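Local coordinates for tubulin-like protein CetZ (PDB 3ZID) that binds and probably hydrolyses GTP as a tubulin/FtsZ-like cytoskeletal protein thought to control archaeal cell shape, at residues R15-V20 / T45-T50; N3-G8 / E95-R100; L105-T110 / Q199-L204. All blocks are in the same frame, centred on the assembly; numbering follows the deposited sequence.

Interaction 1 (R15-V20 / T45-T50). With GDP (guanosine-5'-diphosphate), chain C.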
loop_
_atom_site.group_PDB
_atom_site.type_symbol
_atom_site.label_atom_id
_atom_site.label_comp_id
_atom_site.label_asym_id
_atom_site.label_seq_id
_atom_site.Cartn_x
_atom_site.Cartn_y
_atom_site.Cartn_z
ATOM N N ARG A 15 -4.697 10.111 -4.549
ATOM C CA ARG A 15 -5.080 9.655 -5.871
ATOM C C ARG A 15 -5.672 8.250 -5.830
ATOM O O ARG A 15 -6.572 7.933 -6.590
ATOM C CB ARG A 15 -3.913 9.737 -6.843
ATOM C CG ARG A 15 -3.600 11.148 -7.354
ATOM C CD ARG A 15 -2.310 11.079 -8.138
ATOM N NE ARG A 15 -1.831 12.342 -8.651
ATOM C CZ ARG A 15 -0.556 12.569 -8.942
ATOM N NH1 ARG A 15 0.345 11.610 -8.751
ATOM N NH2 ARG A 15 -0.185 13.751 -9.410
ATOM N N ILE A 16 -5.180 7.407 -4.936
ATOM C CA ILE A 16 -5.773 6.087 -4.791
ATOM C C ILE A 16 -7.183 6.200 -4.222
ATOM O O ILE A 16 -8.094 5.546 -4.689
ATOM C CB ILE A 16 -4.918 5.170 -3.921
ATOM C CG1 ILE A 16 -3.634 4.820 -4.669
ATOM C CG2 ILE A 16 -5.680 3.879 -3.593
ATOM C CD1 ILE A 16 -2.595 4.121 -3.793
ATOM N N LEU A 17 -7.359 7.063 -3.235
ATOM C CA LEU A 17 -8.668 7.271 -2.662
ATOM C C LEU A 17 -9.669 7.773 -3.709
ATOM O O LEU A 17 -10.828 7.345 -3.733
ATOM C CB LEU A 17 -8.589 8.263 -1.510
ATOM C CG LEU A 17 -9.914 8.398 -0.764
ATOM C CD1 LEU A 17 -10.414 7.013 -0.343
ATOM C CD2 LEU A 17 -9.731 9.226 0.458
ATOM N N ASP A 18 -9.210 8.679 -4.563
ATOM C CA ASP A 18 -10.018 9.210 -5.657
ATOM C C ASP A 18 -10.441 8.096 -6.625
ATOM O O ASP A 18 -11.602 8.050 -7.042
ATOM C CB ASP A 18 -9.256 10.301 -6.397
ATOM C CG ASP A 18 -10.172 11.342 -7.015
ATOM O OD1 ASP A 18 -11.201 11.682 -6.389
ATOM O OD2 ASP A 18 -9.853 11.831 -8.120
ATOM N N ALA A 19 -9.524 7.183 -6.947
ATOM C CA ALA A 19 -9.878 6.025 -7.783
ATOM C C ALA A 19 -10.907 5.139 -7.103
ATOM O O ALA A 19 -11.746 4.546 -7.775
ATOM C CB ALA A 19 -8.648 5.192 -8.157
ATOM N N VAL A 20 -10.816 5.031 -5.779
ATOM C CA VAL A 20 -11.796 4.273 -5.002
ATOM C C VAL A 20 -13.179 4.915 -5.132
ATOM O O VAL A 20 -14.163 4.234 -5.401
ATOM C CB VAL A 20 -11.391 4.139 -3.522
ATOM C CG1 VAL A 20 -12.583 3.699 -2.678
ATOM C CG2 VAL A 20 -10.230 3.152 -3.377
ATOM N N THR A 45 -14.569 8.318 3.303
ATOM C CA THR A 45 -13.293 8.553 2.684
ATOM C C THR A 45 -12.832 9.951 3.019
ATOM O O THR A 45 -13.601 10.903 2.907
ATOM C CB THR A 45 -13.378 8.396 1.158
ATOM O OG1 THR A 45 -14.270 9.378 0.621
ATOM C CG2 THR A 45 -13.882 7.008 0.796
ATOM N N ILE A 46 -11.579 10.071 3.446
ATOM C CA ILE A 46 -10.972 11.380 3.638
ATOM C C ILE A 46 -9.627 11.405 2.959
ATOM O O ILE A 46 -8.791 10.553 3.218
ATOM C CB ILE A 46 -10.773 11.733 5.111
ATOM C CG1 ILE A 46 -12.082 11.569 5.875
ATOM C CG2 ILE A 46 -10.283 13.188 5.251
ATOM C CD1 ILE A 46 -11.898 11.731 7.358
ATOM N N ALA A 47 -9.450 12.356 2.049
ATOM C CA ALA A 47 -8.165 12.598 1.433
ATOM C C ALA A 47 -7.435 13.652 2.263
ATOM O O ALA A 47 -7.910 14.770 2.417
ATOM C CB ALA A 47 -8.353 13.080 0.027
ATOM N N ILE A 48 -6.272 13.297 2.790
ATOM C CA ILE A 48 -5.522 14.215 3.639
ATOM C C ILE A 48 -4.216 14.598 2.934
ATOM O O ILE A 48 -3.510 13.736 2.397
ATOM C CB ILE A 48 -5.264 13.567 5.020
ATOM C CG1 ILE A 48 -6.588 13.043 5.595
ATOM C CG2 ILE A 48 -4.596 14.567 5.976
ATOM C CD1 ILE A 48 -6.481 12.215 6.857
ATOM N N ASN A 49 -3.909 15.896 2.927
ATOM C CA ASN A 49 -2.691 16.404 2.298
ATOM C C ASN A 49 -2.261 17.767 2.838
ATOM O O ASN A 49 -3.083 18.560 3.287
ATOM C CB ASN A 49 -2.878 16.501 0.782
ATOM C CG ASN A 49 -1.598 16.236 0.015
ATOM O OD1 ASN A 49 -0.500 16.616 0.445
ATOM N ND2 ASN A 49 -1.724 15.554 -1.122
ATOM N N THR A 50 -0.960 18.026 2.785
ATOM C CA THR A 50 -0.416 19.320 3.162
ATOM C C THR A 50 -0.285 20.202 1.933
ATOM O O THR A 50 -0.005 21.385 2.049
ATOM C CB THR A 50 0.982 19.176 3.756
ATOM O OG1 THR A 50 1.833 18.497 2.819
ATOM C CG2 THR A 50 0.933 18.395 5.061
HETATM P PB GDP C . 3.767 12.974 -0.481
HETATM O O1B GDP C . 3.298 11.921 0.507
HETATM O O2B GDP C . 2.577 13.745 -1.018
HETATM O O3B GDP C . 4.724 13.909 0.238
HETATM O O3A GDP C . 4.595 12.274 -1.663
HETATM P PA GDP C . 3.941 11.229 -2.691
HETATM O O1A GDP C . 3.804 11.834 -4.045
HETATM O O2A GDP C . 2.646 10.622 -2.197
HETATM O "O5'" GDP C . 5.061 10.100 -2.647
HETATM C "C5'" GDP C . 5.873 9.893 -3.792
HETATM C "C4'" GDP C . 5.902 8.397 -4.072
HETATM O "O4'" GDP C . 4.578 7.989 -4.422
HETATM C "C3'" GDP C . 6.779 8.137 -5.266
HETATM O "O3'" GDP C . 7.265 6.804 -5.130
HETATM C "C2'" GDP C . 5.805 8.232 -6.408
HETATM O "O2'" GDP C . 6.263 7.438 -7.497
HETATM C "C1'" GDP C . 4.552 7.628 -5.806
HETATM N N9 GDP C . 3.291 8.164 -6.319
HETATM C C8 GDP C . 2.918 9.457 -6.388
HETATM N N7 GDP C . 1.652 9.559 -6.859
HETATM C C5 GDP C . 1.215 8.304 -7.091
HETATM C C6 GDP C . -0.026 7.688 -7.569
HETATM O O6 GDP C . -0.981 8.395 -7.913
HETATM N N1 GDP C . -0.078 6.359 -7.642
HETATM C C2 GDP C . 0.951 5.575 -7.294
HETATM N N2 GDP C . 0.804 4.239 -7.413
HETATM N N3 GDP C . 2.134 6.054 -6.838
HETATM C C4 GDP C . 2.297 7.390 -6.715
#
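L17 carries almost the whole contact of helix 15-20 with strand 45-49, and both of its methyls touch T45 CB. The closer one, L17 CD1, lies 3.6 Å from T45 CB and also meets T45 CG2, the two side chains running obliquely across one another. L17 CD2 reaches on to the strand backbone, 3.2 Å from I46 O, a tight approach of a methyl to a carbonyl oxygen, and rests 4.1 Å from A47 CB. With chi1 at -173°, CG stands opposite the backbone N, which carries the fork out from the helix to the strand. The segment axes come within 8.5 Å at an angle of 158°, so the helix runs nearly antiparallel to the strand, as expected in the beta-alpha-beta crossover formed by strand 3-9, helix 10-30 and strand 42-49.

Further out, M6 and M109 also pack on L17, while D18 faces away from the strand and accepts hydrogen bonds from the backbone N of K59 and F60. At the nucleotide end of the segment, R15 brings NH1 to 3.1 Å from GDP N7 and CD to 3.0 Å from GDP O6. Its chain is extended from CG to NE, and N7 lies at the guanidinium edge, near its plane, so the purine is approached at its N7/O6 side. R15 belongs to the GTP-binding site.

Chemically, a leucine fork packs on T45 and A47 carbons and against the I46 carbonyl in buried van der Waals contact, whereas a residue two positions earlier gives a cationic group to the acceptor-rich edge of guanine, an arrangement probably helped by electrostatic attraction.

Interaction 2 (N3-G8 / E95-R100)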
loop_
_atom_site.group_PDB
_atom_site.type_symbol
_atom_site.label_atom_id
_atom_site.label_comp_id
_atom_site.label_asym_id
_atom_site.label_seq_id
_atom_site.Cartn_x
_atom_site.Cartn_y
_atom_site.Cartn_z
ATOM N N ASN A 3 -18.694 -0.643 9.195
ATOM C CA ASN A 3 -18.264 0.751 9.132
ATOM C C ASN A 3 -16.813 0.835 8.690
ATOM O O ASN A 3 -15.909 0.429 9.421
ATOM C CB ASN A 3 -18.424 1.434 10.487
ATOM C CG ASN A 3 -19.869 1.531 10.917
ATOM O OD1 ASN A 3 -20.608 2.398 10.455
ATOM N ND2 ASN A 3 -20.282 0.630 11.801
ATOM N N VAL A 4 -16.596 1.382 7.501
ATOM C CA VAL A 4 -15.267 1.415 6.925
ATOM C C VAL A 4 -14.801 2.847 6.775
ATOM O O VAL A 4 -15.529 3.703 6.273
ATOM C CB VAL A 4 -15.233 0.725 5.538
ATOM C CG1 VAL A 4 -13.788 0.662 4.991
ATOM C CG2 VAL A 4 -15.844 -0.668 5.624
ATOM N N LEU A 5 -13.577 3.105 7.203
ATOM C CA LEU A 5 -12.972 4.406 6.985
ATOM C C LEU A 5 -11.800 4.226 6.042
ATOM O O LEU A 5 -10.956 3.348 6.250
ATOM C CB LEU A 5 -12.500 5.002 8.320
ATOM C CG LEU A 5 -11.750 6.338 8.240
ATOM C CD1 LEU A 5 -12.644 7.428 7.661
ATOM C CD2 LEU A 5 -11.230 6.761 9.617
ATOM N N MET A 6 -11.744 5.032 4.988
ATOM C CA MET A 6 -10.568 5.028 4.113
ATOM C C MET A 6 -9.905 6.394 4.108
ATOM O O MET A 6 -10.573 7.401 3.865
ATOM C CB MET A 6 -10.930 4.592 2.709
ATOM C CG MET A 6 -11.624 3.230 2.720
ATOM S SD MET A 6 -11.983 2.606 1.084
ATOM C CE MET A 6 -10.381 2.007 0.575
ATOM N N LEU A 7 -8.613 6.412 4.430
ATOM C CA LEU A 7 -7.821 7.642 4.557
ATOM C C LEU A 7 -6.717 7.638 3.519
ATOM O O LEU A 7 -5.820 6.793 3.577
ATOM C CB LEU A 7 -7.166 7.685 5.933
ATOM C CG LEU A 7 -8.137 7.622 7.100
ATOM C CD1 LEU A 7 -7.394 7.582 8.428
ATOM C CD2 LEU A 7 -9.060 8.821 7.034
ATOM N N GLY A 8 -6.769 8.568 2.571
ATOM C CA GLY A 8 -5.746 8.647 1.546
ATOM C C GLY A 8 -4.806 9.794 1.898
ATOM O O GLY A 8 -5.195 10.946 1.829
ATOM N N GLU A 95 -9.795 15.039 14.793
ATOM C CA GLU A 95 -11.134 15.590 14.960
ATOM C C GLU A 95 -11.995 15.291 13.737
ATOM O O GLU A 95 -13.144 14.861 13.854
ATOM C CB GLU A 95 -11.062 17.094 15.216
ATOM C CG GLU A 95 -12.390 17.805 15.106
ATOM C CD GLU A 95 -12.303 19.269 15.504
ATOM O OE1 GLU A 95 -11.197 19.714 15.890
ATOM O OE2 GLU A 95 -13.341 19.966 15.446
ATOM N N GLU A 96 -11.418 15.502 12.560
ATOM C CA GLU A 96 -12.124 15.265 11.312
ATOM C C GLU A 96 -12.572 13.816 11.187
ATOM O O GLU A 96 -13.661 13.530 10.681
ATOM C CB GLU A 96 -11.245 15.650 10.121
ATOM C CG GLU A 96 -11.907 15.418 8.767
ATOM C CD GLU A 96 -13.271 16.068 8.633
ATOM O OE1 GLU A 96 -13.472 17.167 9.198
ATOM O OE2 GLU A 96 -14.149 15.454 7.981
ATOM N N ILE A 97 -11.731 12.906 11.658
ATOM C CA ILE A 97 -12.063 11.486 11.647
ATOM C C ILE A 97 -13.173 11.163 12.640
ATOM O O ILE A 97 -14.157 10.509 12.292
ATOM C CB ILE A 97 -10.817 10.643 11.955
ATOM C CG1 ILE A 97 -9.819 10.781 10.805
ATOM C CG2 ILE A 97 -11.199 9.199 12.224
ATOM C CD1 ILE A 97 -8.425 10.354 11.146
ATOM N N GLU A 98 -13.025 11.648 13.871
ATOM C CA GLU A 98 -14.003 11.368 14.923
ATOM C C GLU A 98 -15.400 11.914 14.622
ATOM O O GLU A 98 -16.395 11.357 15.080
ATOM C CB GLU A 98 -13.493 11.844 16.282
ATOM C CG GLU A 98 -12.385 10.955 16.827
ATOM C CD GLU A 98 -11.563 11.616 17.917
ATOM O OE1 GLU A 98 -11.783 12.816 18.196
ATOM O OE2 GLU A 98 -10.698 10.928 18.500
ATOM N N LYS A 99 -15.476 12.975 13.826
ATOM C CA LYS A 99 -16.763 13.532 13.413
ATOM C C LYS A 99 -17.616 12.531 12.640
ATOM O O LYS A 99 -18.832 12.690 12.558
ATOM C CB LYS A 99 -16.554 14.749 12.505
ATOM C CG LYS A 99 -15.963 15.970 13.179
ATOM C CD LYS A 99 -15.911 17.142 12.209
ATOM C CE LYS A 99 -15.392 18.403 12.888
ATOM N NZ LYS A 99 -15.395 19.570 11.962
ATOM N N ARG A 100 -16.980 11.501 12.083
ATOM C CA ARG A 100 -17.678 10.565 11.219
ATOM C C ARG A 100 -18.074 9.274 11.915
ATOM O O ARG A 100 -18.529 8.334 11.267
ATOM C CB ARG A 100 -16.854 10.285 9.971
ATOM C CG ARG A 100 -16.394 11.557 9.320
ATOM C CD ARG A 100 -15.989 11.374 7.881
ATOM N NE ARG A 100 -15.629 12.663 7.304
ATOM C CZ ARG A 100 -15.632 12.930 6.005
ATOM N NH1 ARG A 100 -15.985 11.989 5.131
ATOM N NH2 ARG A 100 -15.286 14.140 5.585
#
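I97 crosses both L5 and L7 at about a right angle, and it meets them with different branches. Its CG2 methyl approaches L5 CD2 at 3.6 Å, while the longer arm ends with CD1 at 4.0 Å from L7 CD1. The I97 chi1 of -67° explains the division: CG2 stands opposite the backbone N and CG1 opposite the carbonyl carbon, so the two branches diverge to L5 and L7, alternate residues of the strand. L5 starts out toward the helix, whereas L7 leaves its backbone at a slant and only its end draws close.

R100, four residues after E96, folds back on it. R100 NE and R100 NH2 form a side-on salt bridge to one atom, E96 OE2, at 3.2 Å and 3.0 Å, and that oxygen lies in the guanidinium plane. The two nitrogens reach it from opposite faces of the carboxylate plane. R100 NH1 has further salt bridges to D65 and E44.

Helix 79-98 thus covers the sheet of the tubulin/FtsZ GTPase domain through branched aliphatic groups alone in this contact, beside helix 117-131, whose L128 touches both L7 and I97. Nearby, three acidic partners (E96, D65 and E44) probably balance the charge of R100 and restrict its rotation.

Interaction 3 (L105-T110 / Q199-L204)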
loop_
_atom_site.group_PDB
_atom_site.type_symbol
_atom_site.label_atom_id
_atom_site.label_comp_id
_atom_site.label_asym_id
_atom_site.label_seq_id
_atom_site.Cartn_x
_atom_site.Cartn_y
_atom_site.Cartn_z
ATOM N N LEU A 105 -13.297 -0.977 10.471
ATOM C CA LEU A 105 -12.225 -1.293 9.543
ATOM C C LEU A 105 -11.674 0.003 8.965
ATOM O O LEU A 105 -12.417 0.822 8.431
ATOM C CB LEU A 105 -12.775 -2.194 8.421
ATOM C CG LEU A 105 -11.845 -2.579 7.272
ATOM C CD1 LEU A 105 -10.640 -3.354 7.776
ATOM C CD2 LEU A 105 -12.621 -3.417 6.251
ATOM N N ILE A 106 -10.367 0.181 9.052
ATOM C CA ILE A 106 -9.753 1.419 8.589
ATOM C C ILE A 106 -8.616 1.118 7.637
ATOM O O ILE A 106 -7.705 0.353 7.962
ATOM C CB ILE A 106 -9.244 2.297 9.793
ATOM C CG1 ILE A 106 -10.371 2.530 10.820
ATOM C CG2 ILE A 106 -8.685 3.628 9.301
ATOM C CD1 ILE A 106 -9.950 3.355 12.079
ATOM N N PHE A 107 -8.688 1.699 6.450
ATOM C CA PHE A 107 -7.582 1.637 5.505
ATOM C C PHE A 107 -6.835 2.942 5.497
ATOM O O PHE A 107 -7.440 3.999 5.350
ATOM C CB PHE A 107 -8.077 1.298 4.101
ATOM C CG PHE A 107 -8.644 -0.099 3.987
ATOM C CD1 PHE A 107 -7.802 -1.205 3.970
ATOM C CD2 PHE A 107 -10.018 -0.307 3.925
ATOM C CE1 PHE A 107 -8.312 -2.518 3.859
ATOM C CE2 PHE A 107 -10.547 -1.604 3.800
ATOM C CZ PHE A 107 -9.697 -2.712 3.788
ATOM N N VAL A 108 -5.518 2.859 5.686
ATOM C CA VAL A 108 -4.637 4.028 5.593
ATOM C C VAL A 108 -3.733 3.872 4.381
ATOM O O VAL A 108 -2.839 3.031 4.352
ATOM C CB VAL A 108 -3.799 4.234 6.863
ATOM C CG1 VAL A 108 -2.948 5.488 6.736
ATOM C CG2 VAL A 108 -4.722 4.360 8.078
ATOM N N MET A 109 -4.005 4.683 3.374
ATOM C CA MET A 109 -3.369 4.549 2.085
ATOM C C MET A 109 -2.381 5.661 1.848
ATOM O O MET A 109 -2.720 6.836 1.944
ATOM C CB MET A 109 -4.436 4.543 1.013
ATOM C CG MET A 109 -5.580 3.612 1.374
ATOM S SD MET A 109 -6.853 3.693 0.121
ATOM C CE MET A 109 -7.258 5.421 0.192
ATOM N N THR A 110 -1.155 5.265 1.527
ATOM C CA THR A 110 -0.067 6.195 1.338
ATOM C C THR A 110 1.073 5.538 0.554
ATOM O O THR A 110 1.215 4.307 0.544
ATOM C CB THR A 110 0.485 6.685 2.715
ATOM O OG1 THR A 110 1.604 7.540 2.493
ATOM C CG2 THR A 110 0.970 5.515 3.553
ATOM N N GLN A 199 -9.648 -1.244 -7.290
ATOM C CA GLN A 199 -10.500 -2.360 -7.694
ATOM C C GLN A 199 -10.421 -3.467 -6.665
ATOM O O GLN A 199 -11.446 -3.992 -6.207
ATOM C CB GLN A 199 -10.038 -2.895 -9.035
ATOM C CG GLN A 199 -10.964 -3.891 -9.682
ATOM C CD GLN A 199 -10.519 -4.200 -11.111
ATOM O OE1 GLN A 199 -9.322 -4.142 -11.428
ATOM N NE2 GLN A 199 -11.474 -4.509 -11.976
ATOM N N ARG A 200 -9.197 -3.778 -6.256
ATOM C CA ARG A 200 -8.986 -4.817 -5.267
ATOM C C ARG A 200 -9.540 -4.458 -3.892
ATOM O O ARG A 200 -10.149 -5.301 -3.262
ATOM C CB ARG A 200 -7.506 -5.194 -5.187
ATOM C CG ARG A 200 -7.088 -6.051 -6.375
ATOM C CD ARG A 200 -5.619 -5.923 -6.712
ATOM N NE ARG A 200 -5.381 -6.131 -8.142
ATOM C CZ ARG A 200 -4.423 -6.902 -8.632
ATOM N NH1 ARG A 200 -3.599 -7.566 -7.817
ATOM N NH2 ARG A 200 -4.301 -7.028 -9.941
ATOM N N LEU A 201 -9.396 -3.204 -3.457
ATOM C CA LEU A 201 -9.884 -2.804 -2.136
ATOM C C LEU A 201 -11.409 -2.853 -2.075
ATOM O O LEU A 201 -11.994 -3.254 -1.069
ATOM C CB LEU A 201 -9.422 -1.389 -1.777
ATOM C CG LEU A 201 -7.939 -1.167 -1.435
ATOM C CD1 LEU A 201 -7.693 0.320 -1.121
ATOM C CD2 LEU A 201 -7.513 -2.065 -0.290
ATOM N N LEU A 202 -12.035 -2.389 -3.154
ATOM C CA LEU A 202 -13.490 -2.408 -3.254
ATOM C C LEU A 202 -14.032 -3.832 -3.270
ATOM O O LEU A 202 -15.040 -4.124 -2.628
ATOM C CB LEU A 202 -13.954 -1.618 -4.472
ATOM C CG LEU A 202 -13.867 -0.112 -4.211
ATOM C CD1 LEU A 202 -14.082 0.660 -5.500
ATOM C CD2 LEU A 202 -14.905 0.278 -3.140
ATOM N N PHE A 203 -13.344 -4.721 -3.971
ATOM C CA PHE A 203 -13.698 -6.138 -3.980
ATOM C C PHE A 203 -13.550 -6.662 -2.532
ATOM O O PHE A 203 -14.439 -7.337 -2.013
ATOM C CB PHE A 203 -12.778 -6.878 -4.971
ATOM C CG PHE A 203 -13.143 -8.326 -5.234
ATOM C CD1 PHE A 203 -14.190 -8.944 -4.588
ATOM C CD2 PHE A 203 -12.417 -9.062 -6.160
ATOM C CE1 PHE A 203 -14.507 -10.286 -4.848
ATOM C CE2 PHE A 203 -12.720 -10.394 -6.426
ATOM C CZ PHE A 203 -13.766 -11.007 -5.758
ATOM N N LEU A 204 -12.433 -6.348 -1.882
ATOM C CA LEU A 204 -12.203 -6.785 -0.496
ATOM C C LEU A 204 -13.320 -6.344 0.473
ATOM O O LEU A 204 -13.815 -7.135 1.272
ATOM C CB LEU A 204 -10.859 -6.277 0.001
ATOM C CG LEU A 204 -10.489 -6.573 1.463
ATOM C CD1 LEU A 204 -10.495 -8.076 1.733
ATOM C CD2 LEU A 204 -9.123 -5.942 1.810
#
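L201 and L204, one helical turn apart, face F107 and M109 of strand 105-110. L201 comes first and splits its methyls: L201 CD1 sits 3.7 Å from M109 SD, and L201 CD2 lies 4.2 Å from F107 CE1, approaching the ring obliquely. The bend of M109 at chi3 (-59°) turns CE aside, so SD is the atom that meets L201 CD1; the two side chains run past each other in opposite directions. L204 then supplies CD2, 3.8 Å from F107 CZ, again oblique to the ring, while also packing on L317 and V319 of strand 315-322. R200 and F203 turn to L317 as well, so the helix lies between two layers.

The segment axes remain 12.0 Å apart, close to antiparallel at 174°, a spacing spanned by the F107 and M109 side chains from one side and the leucines from the other. Helix 186-210 corresponds to the core helix of tubulin and FtsZ, between the GTPase and C-terminal domains, and it also carries the GTP-binding residue N194.

All four touching residues are buried and apolar, so dispersion and exclusion of water should provide the adhesion, with a polarisable thioether and an aromatic ring meeting leucine methyls.

In the fold
From the N terminus, strand 3-9 leads into helix 10-30 and on to strand 42-49, where interaction 1 closes a short loop. The chain then runs through helix 79-98 and returns to its first strand: interaction 2 closes this larger loop, which encloses interaction 1. Interaction 3 opens only afterwards, at strand 105-111, and closes at helix 186-210, in series with the others; none cross. The strands lie side by side in one parallel sheet, in the order 42-49, 3-9, 105-111. Helices 10-30 and 186-210 lie on one face of it and helix 79-98 on the other, and interaction 3 connects the sheet to the helix that leads on to the second domain.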